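Local atomic coordinates of DNA-dependent metalloprotease WSS1 homolog 2 (Schizosaccharomyces pombe, PDB entry 5JIG), a protein that probably cleaves DNA-binding proteins as a DNA-dependent zinc metalloprotease in DNA-protein crosslink repair, this chain being its WLM protease domain. Residues S2-F6 and I36-H40; V10-Y14 and S48-P52; Y14-A20 and L77-D83; I96-T100 and F111-F115. All blocks are in the same frame, centred on the assembly; numbering follows the deposited sequence.

Overall arrangement
All four contacts lie in the WLM domain. Contact 4, with no exposed touching residue and no hydrogen bond across it, joins helices 88-100 and 109-122 through aromatic rings beside the metal site; it touches contact 1, where Ile36 of helix 31-40 packs on Ile96 and Leu99. Contact 1 sets the loop before strand 6-10 on that helix by sulfur-aromatic and polar means. Beyond the chain's centre, contacts 2 and 3 share Tyr14 and lie about 8 Å apart, centre to centre. There the chain after strand 6-10 meets strand 44-50 and loop 77-83, joined by the Glu49-Arg78 salt bridge. Contact 3, with four exposed touching residues, combines side-chain bonds to backbone carbonyls with ring and guanidinium packing.

Contact 1 (S2-F6 and I36-H40); sequences SIYTF and IMDSH
Ser2 and Asp38 provide the hydrogen bond that spans this contact: Ser2 OG donates to Asp38 OD2 at 2.5 Å, on the syn lone pair of the carboxylate. Asp38 is modelled in two conformers, so the bond is best taken as belonging to one of them and its very short length as doubtful. Ser2 OG also accepts from Tyr4 N at 3.0 Å, an ST turn, so Ser2 ties its own loop together while reaching the helix. Ser2 OG lies anti to its N (chi1 -178°), which carries it out to the carboxylate.

Tyr4, the centre of an inverse gamma turn, lays CB 3.3 Å from Met37 O and presents its ring edge, in plane, to Asp38 OD2. Ring and carboxylate are turned 79° apart. This is where the N-terminal loop leans on helix 31-40 before entering strand 6-10, an outermost strand of the sheet.

Sulfur and methyl contacts follow with Met37 and Phe6, a Met-aromatic pair. Met37 bends at chi3 (72°), which brings CE over one face of the Phe6 ring, 3.9 Å from its centroid, while SD approaches obliquely, 3.4 Å from Phe6 CE1. Met37 CE also lies 3.6 Å from the carbonyl oxygen Thr5 O. Val44 of strand 44-50 touches both Phe6 and Met37.

Contact 2 (V10-Y14 and S48-P52); sequences VVLDY and SEMDP
Val10 and Ser48 form a parallel beta bridge at the end of strand 6-10, an outermost strand of the mixed sheet, beside strand 44-50. The evidence is the short CA-to-CA separation of 4.5 Å and the backbone bond that follows it, Glu49 N to Val10 O at 2.9 Å. Ser48 CA adds a CA-H...O contact to the same carbonyl.

Past the bridge the chain 10-14 leaves the sheet, and the side chain of Glu49 takes over from backbone pairing. CG stands anti to the backbone N (chi1 180°) and the chain runs on extended, so the carboxylate reaches the backbone of the departing loop at Leu12. Leu12 N donates to Glu49 OE2 at 2.9 Å in an almost straight bond (171° at hydrogen), on the anti side and out of the carboxylate plane. A water donates to both Glu49 OE2 and Leu12 O, closing a second link. Glu49 OE1 is held by a salt bridge to Arg78 NE, so both oxygens of this buried carboxylate have partners. An alanine here is likely to leave Leu12 N without its acceptor and Arg78 without its countercharge.

Apolar atoms fill in alongside: Leu12 CD1 rests 3.5 Å from Asp51 CA, and Pro52 CD comes to 3.7 Å from Tyr14 CE2. At the far end Tyr14 OH donates to Asp51 OD2 at 2.6 Å, from the syn side, with ring and carboxylate planes only 24° apart.

Contact 3 (Y14-A20 and L77-D83); sequences YPHKDRA and LRTDRYD
Arg78 grips Pro15 O end-on with both terminal nitrogens, NH1 at 2.8 Å and NH2 at 2.9 Å from Pro15 O. The carbonyl oxygen lies close to the guanidinium plane; NH2 approaches it nearly head-on, whereas NH1 comes from above the carbonyl plane. Weakly, NH2 also reaches Tyr82 O, within its own loop. A second bond between side chain and backbone comes from His16, whose ND1 donates to Tyr82 O at 2.9 Å, the acceptor lying in the plane of the imidazole.

Contacts over flat faces form the next group. Tyr14 CB sits over the centre of the Arg78 guanidinium, 3.5 Å from CZ, covering one face. The His16 ring turns its edge to the face of Tyr82 in a T-shaped pair, planes at 90°, with His16 CE1 over the ring centre and 3.7 Å from Tyr82 CZ.

Other carbon-carbon contacts complete the interface: Tyr14 CE1 meets Arg81 CG at 3.6 Å, Pro15 CB lies against Tyr82 CD1, and Ala20 CB touches Leu77 CD1.

These contacts join the type II turn Tyr14 to Lys17, which leads into helix 17-29 with His16 at the N-cap position, to the loop after strand 72-76. A leucine in place of Arg78 would probably leave Pro15 O without these two donors and the Glu49 carboxylate without its mate. With NE already paired to Glu49, the guanidinium is fixed by two kinds of partner at once, and its buried charge is probably balanced by that carboxylate, with the Pro15 carbonyl oxygen adding favourable electrostatics.

Contact 4 (I96-T100 and F111-F115); sequences IHELT and FWELF. With NI (nickel (II) ion), chain B.
Ile96 O is gripped twice, by Thr100 N (3.0 Å from Ile96 O) and by Thr100 OG1 (2.8 Å), which reach it from opposite faces of the carbonyl plane. That second bond fixes the rotation of Thr100 and turns its methyl to the neighbouring helix. Thr100 CG2 lies over the face of Phe111 as a CH-pi contact, 3.6 Å from the ring centroid, while Thr100 OG1 faces the edge of the Phe115 ring.

Phe111, with CG anti to the backbone N (chi1 178°), extends its ring toward His97: CZ stands over the centre of the imidazole, 3.6 Å from His97 CE1, edge-to-face with planes at 61°. Trp112 CH2 approaches His97 ND1 obliquely, making an aromatic cluster of the three residues. Phe115 sets CE1 3.6 Å from His97 N, and its CD1 packs on Ile96 CG2.

Helices 88-100 and 109-122 cross here with short-segment axes 9.6 Å apart at 129°. His97 and Glu98 belong to the HExxH motif of zinc proteases. Nickel occupies the catalytic zinc site; its ligands include His97 NE2, at 2.1 Å from the ion, His101, His107 and two waters. Glu98 is the predicted active-site residue. Across this interface no hydrogen bond forms; the metal-binding imidazole is covered on one face by the Phe111 ring, which probably restricts its tilt and leaves NE2 directed at the ion.

Contact 1 (S2-F6 and I36-H40)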
loop_
_atom_site.group_PDB
_atom_site.type_symbol
_atom_site.label_atom_id
_atom_site.label_comp_id
_atom_site.label_asym_id
_atom_site.label_seq_id
_atom_site.Cartn_x
_atom_site.Cartn_y
_atom_site.Cartn_z
ATOM N N SER A 2 11.556 1.741 -12.575
ATOM C CA SER A 2 10.839 0.506 -12.761
ATOM C C SER A 2 9.373 0.660 -13.184
ATOM O O SER A 2 8.721 1.573 -12.712
ATOM C CB SER A 2 10.802 -0.149 -11.347
ATOM O OG SER A 2 10.205 -1.282 -11.418
ATOM N N ILE A 3 8.835 -0.262 -13.976
ATOM C CA ILE A 3 7.420 -0.301 -14.257
ATOM C C ILE A 3 6.619 -0.869 -13.086
ATOM O O ILE A 3 5.376 -0.804 -13.102
ATOM C CB ILE A 3 7.071 -1.133 -15.523
ATOM C CG1 ILE A 3 7.365 -2.610 -15.379
ATOM C CG2 ILE A 3 7.746 -0.514 -16.723
ATOM C CD1 ILE A 3 6.950 -3.456 -16.556
ATOM N N TYR A 4 7.308 -1.464 -12.092
ATOM C CA TYR A 4 6.661 -2.112 -10.984
ATOM C C TYR A 4 6.432 -1.087 -9.874
ATOM O O TYR A 4 7.187 -1.000 -8.902
ATOM C CB TYR A 4 7.480 -3.334 -10.521
ATOM C CG TYR A 4 7.708 -4.301 -11.680
ATOM C CD1 TYR A 4 8.972 -4.696 -12.041
ATOM C CD2 TYR A 4 6.622 -4.851 -12.345
ATOM C CE1 TYR A 4 9.191 -5.577 -13.109
ATOM C CE2 TYR A 4 6.836 -5.725 -13.402
ATOM C CZ TYR A 4 8.086 -6.092 -13.749
ATOM O OH TYR A 4 8.260 -6.986 -14.799
ATOM N N THR A 5 5.366 -0.350 -10.050
ATOM C CA THR A 5 5.020 0.768 -9.186
ATOM C C THR A 5 3.503 0.980 -9.230
ATOM O O THR A 5 2.768 0.214 -9.824
ATOM C CB THR A 5 5.821 2.003 -9.622
ATOM O OG1 THR A 5 5.695 3.008 -8.600
ATOM C CG2 THR A 5 5.389 2.530 -10.971
ATOM N N PHE A 6 3.073 2.067 -8.570
ATOM C CA PHE A 6 1.687 2.539 -8.590
ATOM C C PHE A 6 1.622 3.662 -9.650
ATOM O O PHE A 6 2.291 4.667 -9.493
ATOM C CB PHE A 6 1.282 3.078 -7.233
ATOM C CG PHE A 6 1.406 2.055 -6.134
ATOM C CD1 PHE A 6 2.529 2.034 -5.345
ATOM C CD2 PHE A 6 0.451 1.092 -5.944
ATOM C CE1 PHE A 6 2.676 1.074 -4.343
ATOM C CE2 PHE A 6 0.579 0.143 -4.937
ATOM C CZ PHE A 6 1.713 0.117 -4.162
ATOM N N ILE A 36 9.735 -5.059 -2.991
ATOM C CA ILE A 36 8.830 -6.153 -3.183
ATOM C C ILE A 36 8.044 -6.054 -4.499
ATOM O O ILE A 36 7.729 -7.098 -5.101
ATOM C CB ILE A 36 7.909 -6.406 -1.979
ATOM C CG1 ILE A 36 7.016 -5.228 -1.664
ATOM C CG2 ILE A 36 8.755 -6.843 -0.804
ATOM C CD1 ILE A 36 5.973 -5.503 -0.591
ATOM N N MET A 37 7.685 -4.852 -4.931
ATOM C CA MET A 37 6.995 -4.736 -6.223
ATOM C C MET A 37 7.913 -5.166 -7.369
ATOM O O MET A 37 7.454 -5.816 -8.312
ATOM C CB MET A 37 6.405 -3.378 -6.380
ATOM C CG MET A 37 5.319 -3.192 -5.314
ATOM S SD MET A 37 4.460 -1.564 -5.399
ATOM C CE MET A 37 3.460 -1.789 -6.887
ATOM N N ASP A 38 9.204 -4.838 -7.261
ATOM C CA ASP A 38 10.172 -5.305 -8.258
ATOM C C ASP A 38 10.318 -6.822 -8.148
ATOM O O ASP A 38 10.276 -7.524 -9.173
ATOM C CB ASP A 38 11.511 -4.608 -8.041
ATOM C CG ASP A 38 11.522 -3.214 -8.562
ATOM O OD1 ASP A 38 12.361 -2.429 -8.097
ATOM O OD2 ASP A 38 10.867 -2.948 -9.624
ATOM N N SER A 39 10.513 -7.357 -6.945
ATOM C CA SER A 39 10.769 -8.807 -6.801
ATOM C C SER A 39 9.616 -9.641 -7.283
ATOM O O SER A 39 9.794 -10.701 -7.881
ATOM C CB SER A 39 11.096 -9.137 -5.328
ATOM O OG SER A 39 12.291 -8.490 -4.935
ATOM N N HIS A 40 8.387 -9.174 -7.002
ATOM C CA HIS A 40 7.195 -9.895 -7.349
ATOM C C HIS A 40 6.542 -9.425 -8.664
ATOM O O HIS A 40 5.515 -9.938 -9.047
ATOM C CB HIS A 40 6.185 -9.958 -6.196
ATOM C CG HIS A 40 5.551 -11.261 -6.015
ATOM N ND1 HIS A 40 4.870 -11.873 -7.026
ATOM C CD2 HIS A 40 5.512 -12.135 -4.986
ATOM C CE1 HIS A 40 4.395 -13.048 -6.625
ATOM N NE2 HIS A 40 4.768 -13.242 -5.368
#

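Contact 2 (V10-Y14 and S48-P52)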
loop_
_atom_site.group_PDB
_atom_site.type_symbol
_atom_site.label_atom_id
_atom_site.label_comp_id
_atom_site.label_asym_id
_atom_site.label_seq_id
_atom_site.Cartn_x
_atom_site.Cartn_y
_atom_site.Cartn_z
ATOM N N VAL A 10 -4.453 8.819 -6.000
ATOM C CA VAL A 10 -5.687 9.601 -5.827
ATOM C C VAL A 10 -5.979 9.791 -4.359
ATOM O O VAL A 10 -5.889 8.837 -3.597
ATOM C CB VAL A 10 -6.900 8.933 -6.525
ATOM C CG1 VAL A 10 -8.243 9.558 -6.107
ATOM C CG2 VAL A 10 -6.797 9.064 -8.046
ATOM N N VAL A 11 -6.315 11.022 -3.974
ATOM C CA VAL A 11 -6.710 11.328 -2.611
ATOM C C VAL A 11 -8.094 11.928 -2.628
ATOM O O VAL A 11 -8.645 12.402 -3.645
ATOM C CB VAL A 11 -5.723 12.283 -1.917
ATOM C CG1 VAL A 11 -4.400 11.598 -1.768
ATOM C CG2 VAL A 11 -5.630 13.619 -2.648
ATOM N N LEU A 12 -8.718 11.884 -1.442
ATOM C CA LEU A 12 -10.070 12.392 -1.256
ATOM C C LEU A 12 -10.094 13.870 -0.995
ATOM O O LEU A 12 -9.135 14.503 -0.624
ATOM C CB LEU A 12 -10.704 11.597 -0.169
ATOM C CG LEU A 12 -10.762 10.097 -0.575
ATOM C CD1 LEU A 12 -11.417 9.359 0.482
ATOM C CD2 LEU A 12 -11.535 9.791 -1.898
ATOM N N ASP A 13 -11.312 14.417 -1.145
ATOM C CA ASP A 13 -11.567 15.821 -0.944
ATOM C C ASP A 13 -11.855 16.134 0.504
ATOM O O ASP A 13 -12.999 16.440 0.871
ATOM C CB ASP A 13 -12.688 16.255 -1.834
ATOM C CG ASP A 13 -12.922 17.719 -1.856
ATOM O OD1 ASP A 13 -14.079 18.156 -2.233
ATOM O OD2 ASP A 13 -11.943 18.458 -1.551
ATOM N N TYR A 14 -10.834 16.041 1.328
ATOM C CA TYR A 14 -10.878 16.341 2.740
ATOM C C TYR A 14 -9.789 17.411 3.023
ATOM O O TYR A 14 -8.880 17.622 2.243
ATOM C CB TYR A 14 -10.584 15.092 3.605
ATOM C CG TYR A 14 -11.749 14.158 3.715
ATOM C CD1 TYR A 14 -12.905 14.530 4.402
ATOM C CD2 TYR A 14 -11.771 12.924 3.066
ATOM C CE1 TYR A 14 -13.989 13.758 4.489
ATOM C CE2 TYR A 14 -12.836 12.116 3.133
ATOM C CZ TYR A 14 -13.964 12.486 3.822
ATOM O OH TYR A 14 -15.041 11.640 3.899
ATOM N N SER A 48 -5.236 4.574 -4.123
ATOM C CA SER A 48 -6.114 5.631 -3.646
ATOM C C SER A 48 -6.227 5.616 -2.134
ATOM O O SER A 48 -6.073 4.591 -1.468
ATOM C CB SER A 48 -7.534 5.504 -4.163
ATOM O OG SER A 48 -7.623 5.561 -5.611
ATOM N N GLU A 49 -6.584 6.779 -1.623
ATOM C CA GLU A 49 -7.029 6.905 -0.233
ATOM C C GLU A 49 -8.434 6.419 -0.109
ATOM O O GLU A 49 -9.340 6.819 -0.848
ATOM C CB GLU A 49 -6.996 8.403 0.110
ATOM C CG GLU A 49 -7.444 8.655 1.525
ATOM C CD GLU A 49 -7.474 10.131 1.914
ATOM O OE1 GLU A 49 -7.594 10.382 3.120
ATOM O OE2 GLU A 49 -7.365 10.979 0.990
ATOM N N MET A 50 -8.644 5.518 0.862
ATOM C CA MET A 50 -9.887 4.946 1.204
ATOM C C MET A 50 -10.663 5.956 2.073
ATOM O O MET A 50 -10.111 6.611 2.965
ATOM C CB MET A 50 -9.674 3.664 1.986
ATOM C CG MET A 50 -10.802 2.743 2.216
ATOM S SD MET A 50 -10.165 1.219 3.004
ATOM C CE MET A 50 -11.748 0.458 3.406
ATOM N N ASP A 51 -11.960 6.043 1.867
ATOM C CA ASP A 51 -12.774 6.982 2.635
ATOM C C ASP A 51 -12.661 6.597 4.114
ATOM O O ASP A 51 -12.804 5.417 4.462
ATOM C CB ASP A 51 -14.145 7.028 2.053
ATOM C CG ASP A 51 -15.031 8.189 2.659
ATOM O OD1 ASP A 51 -16.240 8.065 2.542
ATOM O OD2 ASP A 51 -14.617 9.157 3.266
ATOM N N PRO A 52 -12.477 7.572 5.041
ATOM C CA PRO A 52 -12.473 7.185 6.458
ATOM C C PRO A 52 -13.896 7.035 6.995
ATOM O O PRO A 52 -14.868 7.605 6.391
ATOM C CB PRO A 52 -11.788 8.352 7.134
ATOM C CG PRO A 52 -11.945 9.499 6.239
ATOM C CD PRO A 52 -11.925 8.907 4.846
HETATM O O HOH W 1 -7.370 13.630 1.347
#

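Contact 3 (Y14-A20 and L77-D83)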
loop_
_atom_site.group_PDB
_atom_site.type_symbol
_atom_site.label_atom_id
_atom_site.label_comp_id
_atom_site.label_asym_id
_atom_site.label_seq_id
_atom_site.Cartn_x
_atom_site.Cartn_y
_atom_site.Cartn_z
ATOM N N TYR A 14 -10.834 16.041 1.328
ATOM C CA TYR A 14 -10.878 16.341 2.740
ATOM C C TYR A 14 -9.789 17.411 3.023
ATOM O O TYR A 14 -8.880 17.622 2.243
ATOM C CB TYR A 14 -10.584 15.092 3.605
ATOM C CG TYR A 14 -11.749 14.158 3.715
ATOM C CD1 TYR A 14 -12.905 14.530 4.402
ATOM C CD2 TYR A 14 -11.771 12.924 3.066
ATOM C CE1 TYR A 14 -13.989 13.758 4.489
ATOM C CE2 TYR A 14 -12.836 12.116 3.133
ATOM C CZ TYR A 14 -13.964 12.486 3.822
ATOM O OH TYR A 14 -15.041 11.640 3.899
ATOM N N PRO A 15 -9.934 18.120 4.168
ATOM C CA PRO A 15 -8.908 19.053 4.601
ATOM C C PRO A 15 -7.521 18.378 4.616
ATOM O O PRO A 15 -7.409 17.196 4.986
ATOM C CB PRO A 15 -9.372 19.443 6.023
ATOM C CG PRO A 15 -10.831 19.285 5.939
ATOM C CD PRO A 15 -11.023 18.026 5.142
ATOM N N HIS A 16 -6.498 19.114 4.240
ATOM C CA HIS A 16 -5.122 18.599 4.221
ATOM C C HIS A 16 -4.935 17.444 3.250
ATOM O O HIS A 16 -4.098 16.567 3.463
ATOM C CB HIS A 16 -4.638 18.229 5.591
ATOM C CG HIS A 16 -5.040 19.231 6.634
ATOM N ND1 HIS A 16 -6.154 19.076 7.414
ATOM C CD2 HIS A 16 -4.554 20.460 6.941
ATOM C CE1 HIS A 16 -6.310 20.137 8.190
ATOM N NE2 HIS A 16 -5.356 20.994 7.917
ATOM N N LYS A 17 -5.644 17.487 2.150
ATOM C CA LYS A 17 -5.455 16.448 1.135
ATOM C C LYS A 17 -4.034 16.515 0.577
ATOM O O LYS A 17 -3.535 15.509 0.098
ATOM C CB LYS A 17 -6.502 16.518 0.033
ATOM C CG LYS A 17 -6.500 17.803 -0.717
ATOM C CD LYS A 17 -7.636 17.846 -1.727
ATOM C CE LYS A 17 -7.475 17.025 -2.928
ATOM N NZ LYS A 17 -8.631 17.214 -3.840
ATOM N N ASP A 18 -3.397 17.693 0.597
ATOM C CA ASP A 18 -1.988 17.714 0.123
ATOM C C ASP A 18 -1.020 16.730 1.022
ATOM O O ASP A 18 -0.101 16.070 0.591
ATOM C CB ASP A 18 -1.421 19.121 0.050
ATOM C CG ASP A 18 -1.961 19.943 -1.175
ATOM O OD1 ASP A 18 -2.661 19.401 -2.047
ATOM O OD2 ASP A 18 -1.726 21.174 -1.207
ATOM N N ARG A 19 -1.370 16.678 2.290
ATOM C CA ARG A 19 -0.727 15.777 3.264
ATOM C C ARG A 19 -1.070 14.306 2.966
ATOM O O ARG A 19 -0.208 13.430 2.992
ATOM C CB ARG A 19 -1.112 16.165 4.647
ATOM C CG ARG A 19 -0.429 15.415 5.709
ATOM C CD ARG A 19 -0.774 16.073 7.059
ATOM N NE ARG A 19 -0.433 15.199 8.116
ATOM C CZ ARG A 19 -0.831 15.281 9.384
ATOM N NH1 ARG A 19 -0.421 14.301 10.175
ATOM N NH2 ARG A 19 -1.668 16.268 9.847
ATOM N N ALA A 20 -2.330 14.022 2.638
ATOM C CA ALA A 20 -2.715 12.674 2.232
ATOM C C ALA A 20 -1.941 12.285 0.972
ATOM O O ALA A 20 -1.504 11.128 0.845
ATOM C CB ALA A 20 -4.200 12.579 1.964
ATOM N N LEU A 77 -5.989 6.241 5.206
ATOM C CA LEU A 77 -4.871 7.026 5.725
ATOM C C LEU A 77 -5.257 7.758 6.999
ATOM O O LEU A 77 -4.358 8.103 7.789
ATOM C CB LEU A 77 -4.429 8.028 4.687
ATOM C CG LEU A 77 -3.971 7.437 3.361
ATOM C CD1 LEU A 77 -3.586 8.600 2.425
ATOM C CD2 LEU A 77 -2.805 6.458 3.524
ATOM N N ARG A 78 -6.550 8.074 7.161
ATOM C CA ARG A 78 -7.010 9.019 8.151
ATOM C C ARG A 78 -7.647 8.352 9.317
ATOM O O ARG A 78 -8.218 7.249 9.213
ATOM C CB ARG A 78 -8.016 9.996 7.508
ATOM C CG ARG A 78 -7.390 10.926 6.490
ATOM C CD ARG A 78 -8.436 11.768 5.788
ATOM N NE ARG A 78 -7.899 12.615 4.767
ATOM C CZ ARG A 78 -7.565 13.915 4.914
ATOM N NH1 ARG A 78 -7.090 14.594 3.907
ATOM N NH2 ARG A 78 -7.741 14.491 6.113
ATOM N N THR A 79 -7.543 8.989 10.473
ATOM C CA THR A 79 -8.254 8.605 11.683
ATOM C C THR A 79 -9.460 9.490 11.979
ATOM O O THR A 79 -10.221 9.183 12.914
ATOM C CB THR A 79 -7.325 8.663 12.923
ATOM O OG1 THR A 79 -6.841 10.000 13.026
ATOM C CG2 THR A 79 -6.142 7.739 12.793
ATOM N N ASP A 80 -9.629 10.574 11.294
ATOM C CA ASP A 80 -10.769 11.512 11.392
ATOM C C ASP A 80 -10.877 12.256 10.085
ATOM O O ASP A 80 -10.153 11.934 9.136
ATOM C CB ASP A 80 -10.603 12.443 12.645
ATOM C CG ASP A 80 -9.377 13.285 12.583
ATOM O OD1 ASP A 80 -8.683 13.358 13.645
ATOM O OD2 ASP A 80 -9.077 13.884 11.544
ATOM N N ARG A 81 -11.736 13.249 9.979
ATOM C CA ARG A 81 -11.995 13.954 8.739
ATOM C C ARG A 81 -11.414 15.319 8.724
ATOM O O ARG A 81 -11.854 16.177 7.910
ATOM C CB ARG A 81 -13.501 13.932 8.413
ATOM C CG ARG A 81 -13.938 12.617 7.902
ATOM C CD ARG A 81 -15.412 12.452 7.893
ATOM N NE ARG A 81 -15.835 12.374 9.284
ATOM C CZ ARG A 81 -17.068 12.204 9.723
ATOM N NH1 ARG A 81 -17.287 12.123 11.033
ATOM N NH2 ARG A 81 -18.092 12.159 8.874
ATOM N N TYR A 82 -10.365 15.571 9.510
ATOM C CA TYR A 82 -9.717 16.867 9.505
ATOM C C TYR A 82 -8.231 16.694 9.281
ATOM O O TYR A 82 -7.764 16.809 8.153
ATOM C CB TYR A 82 -10.113 17.687 10.739
ATOM C CG TYR A 82 -9.629 19.115 10.681
ATOM C CD1 TYR A 82 -10.186 20.032 9.783
ATOM C CD2 TYR A 82 -8.619 19.563 11.480
ATOM C CE1 TYR A 82 -9.717 21.343 9.728
ATOM C CE2 TYR A 82 -8.139 20.845 11.417
ATOM C CZ TYR A 82 -8.668 21.738 10.514
ATOM O OH TYR A 82 -8.249 23.044 10.398
ATOM N N ASP A 83 -7.464 16.380 10.324
ATOM C CA ASP A 83 -5.992 16.261 10.197
ATOM C C ASP A 83 -5.400 15.056 10.937
ATOM O O ASP A 83 -4.175 15.028 11.092
ATOM C CB ASP A 83 -5.270 17.579 10.603
ATOM C CG ASP A 83 -5.375 17.929 12.065
ATOM O OD1 ASP A 83 -4.713 18.940 12.441
ATOM O OD2 ASP A 83 -6.112 17.222 12.797
#

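Contact 4 (I96-T100 and F111-F115)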
loop_
_atom_site.group_PDB
_atom_site.type_symbol
_atom_site.label_atom_id
_atom_site.label_comp_id
_atom_site.label_asym_id
_atom_site.label_seq_id
_atom_site.Cartn_x
_atom_site.Cartn_y
_atom_site.Cartn_z
ATOM N N ILE A 96 1.242 -3.851 2.385
ATOM C CA ILE A 96 1.805 -5.169 2.085
ATOM C C ILE A 96 0.729 -6.239 2.096
ATOM O O ILE A 96 0.746 -7.127 1.241
ATOM C CB ILE A 96 3.005 -5.461 3.022
ATOM C CG1 ILE A 96 4.105 -4.426 2.792
ATOM C CG2 ILE A 96 3.473 -6.872 2.832
ATOM C CD1 ILE A 96 5.295 -4.514 3.712
ATOM N N HIS A 97 -0.209 -6.164 3.043
ATOM C CA HIS A 97 -1.344 -7.057 3.057
ATOM C C HIS A 97 -2.098 -6.958 1.724
ATOM O O HIS A 97 -2.388 -7.994 1.081
ATOM C CB HIS A 97 -2.241 -6.694 4.255
ATOM C CG HIS A 97 -3.502 -7.472 4.317
ATOM N ND1 HIS A 97 -3.818 -8.282 5.388
ATOM C CD2 HIS A 97 -4.569 -7.565 3.487
ATOM C CE1 HIS A 97 -5.019 -8.799 5.175
ATOM N NE2 HIS A 97 -5.506 -8.410 4.024
ATOM N N GLU A 98 -2.440 -5.747 1.301
ATOM C CA GLU A 98 -3.165 -5.606 0.050
ATOM C C GLU A 98 -2.362 -6.123 -1.146
ATOM O O GLU A 98 -2.948 -6.778 -2.027
ATOM C CB GLU A 98 -3.650 -4.191 -0.198
ATOM C CG GLU A 98 -4.457 -3.549 0.933
ATOM C CD GLU A 98 -5.486 -4.325 1.559
ATOM O OE1 GLU A 98 -5.994 -5.278 0.946
ATOM O OE2 GLU A 98 -5.822 -3.943 2.719
ATOM N N LEU A 99 -1.086 -5.877 -1.198
ATOM C CA LEU A 99 -0.277 -6.414 -2.290
ATOM C C LEU A 99 -0.296 -7.939 -2.314
ATOM O O LEU A 99 -0.277 -8.547 -3.385
ATOM C CB LEU A 99 1.150 -5.904 -2.191
ATOM C CG LEU A 99 1.336 -4.422 -2.567
ATOM C CD1 LEU A 99 2.715 -3.967 -2.161
ATOM C CD2 LEU A 99 1.140 -4.185 -4.067
ATOM N N THR A 100 -0.315 -8.573 -1.130
ATOM C CA THR A 100 -0.369 -10.015 -1.049
ATOM C C THR A 100 -1.601 -10.560 -1.744
ATOM O O THR A 100 -1.596 -11.643 -2.342
ATOM C CB THR A 100 -0.310 -10.447 0.442
ATOM O OG1 THR A 100 0.846 -9.939 1.069
ATOM C CG2 THR A 100 -0.215 -11.949 0.566
ATOM N N PHE A 111 -1.365 -17.126 1.877
ATOM C CA PHE A 111 -1.406 -15.652 2.047
ATOM C C PHE A 111 -0.452 -15.217 3.092
ATOM O O PHE A 111 0.389 -14.359 2.873
ATOM C CB PHE A 111 -2.852 -15.226 2.348
ATOM C CG PHE A 111 -2.996 -13.712 2.598
ATOM C CD1 PHE A 111 -3.428 -12.851 1.606
ATOM C CD2 PHE A 111 -2.673 -13.148 3.848
ATOM C CE1 PHE A 111 -3.448 -11.470 1.823
ATOM C CE2 PHE A 111 -2.695 -11.782 4.063
ATOM C CZ PHE A 111 -3.078 -10.958 3.042
ATOM N N TRP A 112 -0.556 -15.810 4.323
ATOM C CA TRP A 112 0.261 -15.297 5.403
ATOM C C TRP A 112 1.739 -15.640 5.229
ATOM O O TRP A 112 2.603 -14.862 5.655
ATOM C CB TRP A 112 -0.297 -15.727 6.753
ATOM C CG TRP A 112 -1.591 -15.067 7.081
ATOM C CD1 TRP A 112 -2.817 -15.661 7.196
ATOM C CD2 TRP A 112 -1.802 -13.672 7.302
ATOM N NE1 TRP A 112 -3.775 -14.737 7.456
ATOM C CE2 TRP A 112 -3.185 -13.506 7.548
ATOM C CE3 TRP A 112 -0.975 -12.537 7.355
ATOM C CZ2 TRP A 112 -3.731 -12.257 7.828
ATOM C CZ3 TRP A 112 -1.540 -11.309 7.627
ATOM C CH2 TRP A 112 -2.882 -11.179 7.846
ATOM N N GLU A 113 2.068 -16.766 4.578
ATOM C CA GLU A 113 3.438 -17.062 4.285
ATOM C C GLU A 113 4.063 -15.954 3.383
ATOM O O GLU A 113 5.142 -15.428 3.672
ATOM C CB GLU A 113 3.532 -18.445 3.626
ATOM C CG GLU A 113 4.913 -18.834 3.201
ATOM C CD GLU A 113 4.951 -20.168 2.447
ATOM O OE1 GLU A 113 5.669 -21.025 2.841
ATOM O OE2 GLU A 113 4.142 -20.389 1.504
ATOM N N LEU A 114 3.367 -15.638 2.303
ATOM C CA LEU A 114 3.855 -14.604 1.421
ATOM C C LEU A 114 3.879 -13.241 2.128
ATOM O O LEU A 114 4.844 -12.523 2.006
ATOM C CB LEU A 114 3.003 -14.527 0.163
ATOM C CG LEU A 114 3.550 -13.513 -0.875
ATOM C CD1 LEU A 114 4.946 -13.735 -1.307
ATOM C CD2 LEU A 114 2.589 -13.435 -2.066
ATOM N N PHE A 115 2.849 -12.921 2.912
ATOM C CA PHE A 115 2.849 -11.684 3.667
ATOM C C PHE A 115 4.082 -11.565 4.543
ATOM O O PHE A 115 4.712 -10.526 4.618
ATOM C CB PHE A 115 1.572 -11.593 4.503
ATOM C CG PHE A 115 1.555 -10.388 5.400
ATOM C CD1 PHE A 115 1.158 -9.152 4.947
ATOM C CD2 PHE A 115 1.925 -10.475 6.741
ATOM C CE1 PHE A 115 1.145 -8.048 5.769
ATOM C CE2 PHE A 115 1.909 -9.374 7.562
ATOM C CZ PHE A 115 1.504 -8.158 7.076
HETATM NI NI NI B . -7.362 -8.791 3.193
HETATM O O HOH W 2 -9.360 -8.856 2.441
HETATM O O HOH W 3 -8.280 -7.725 4.850
#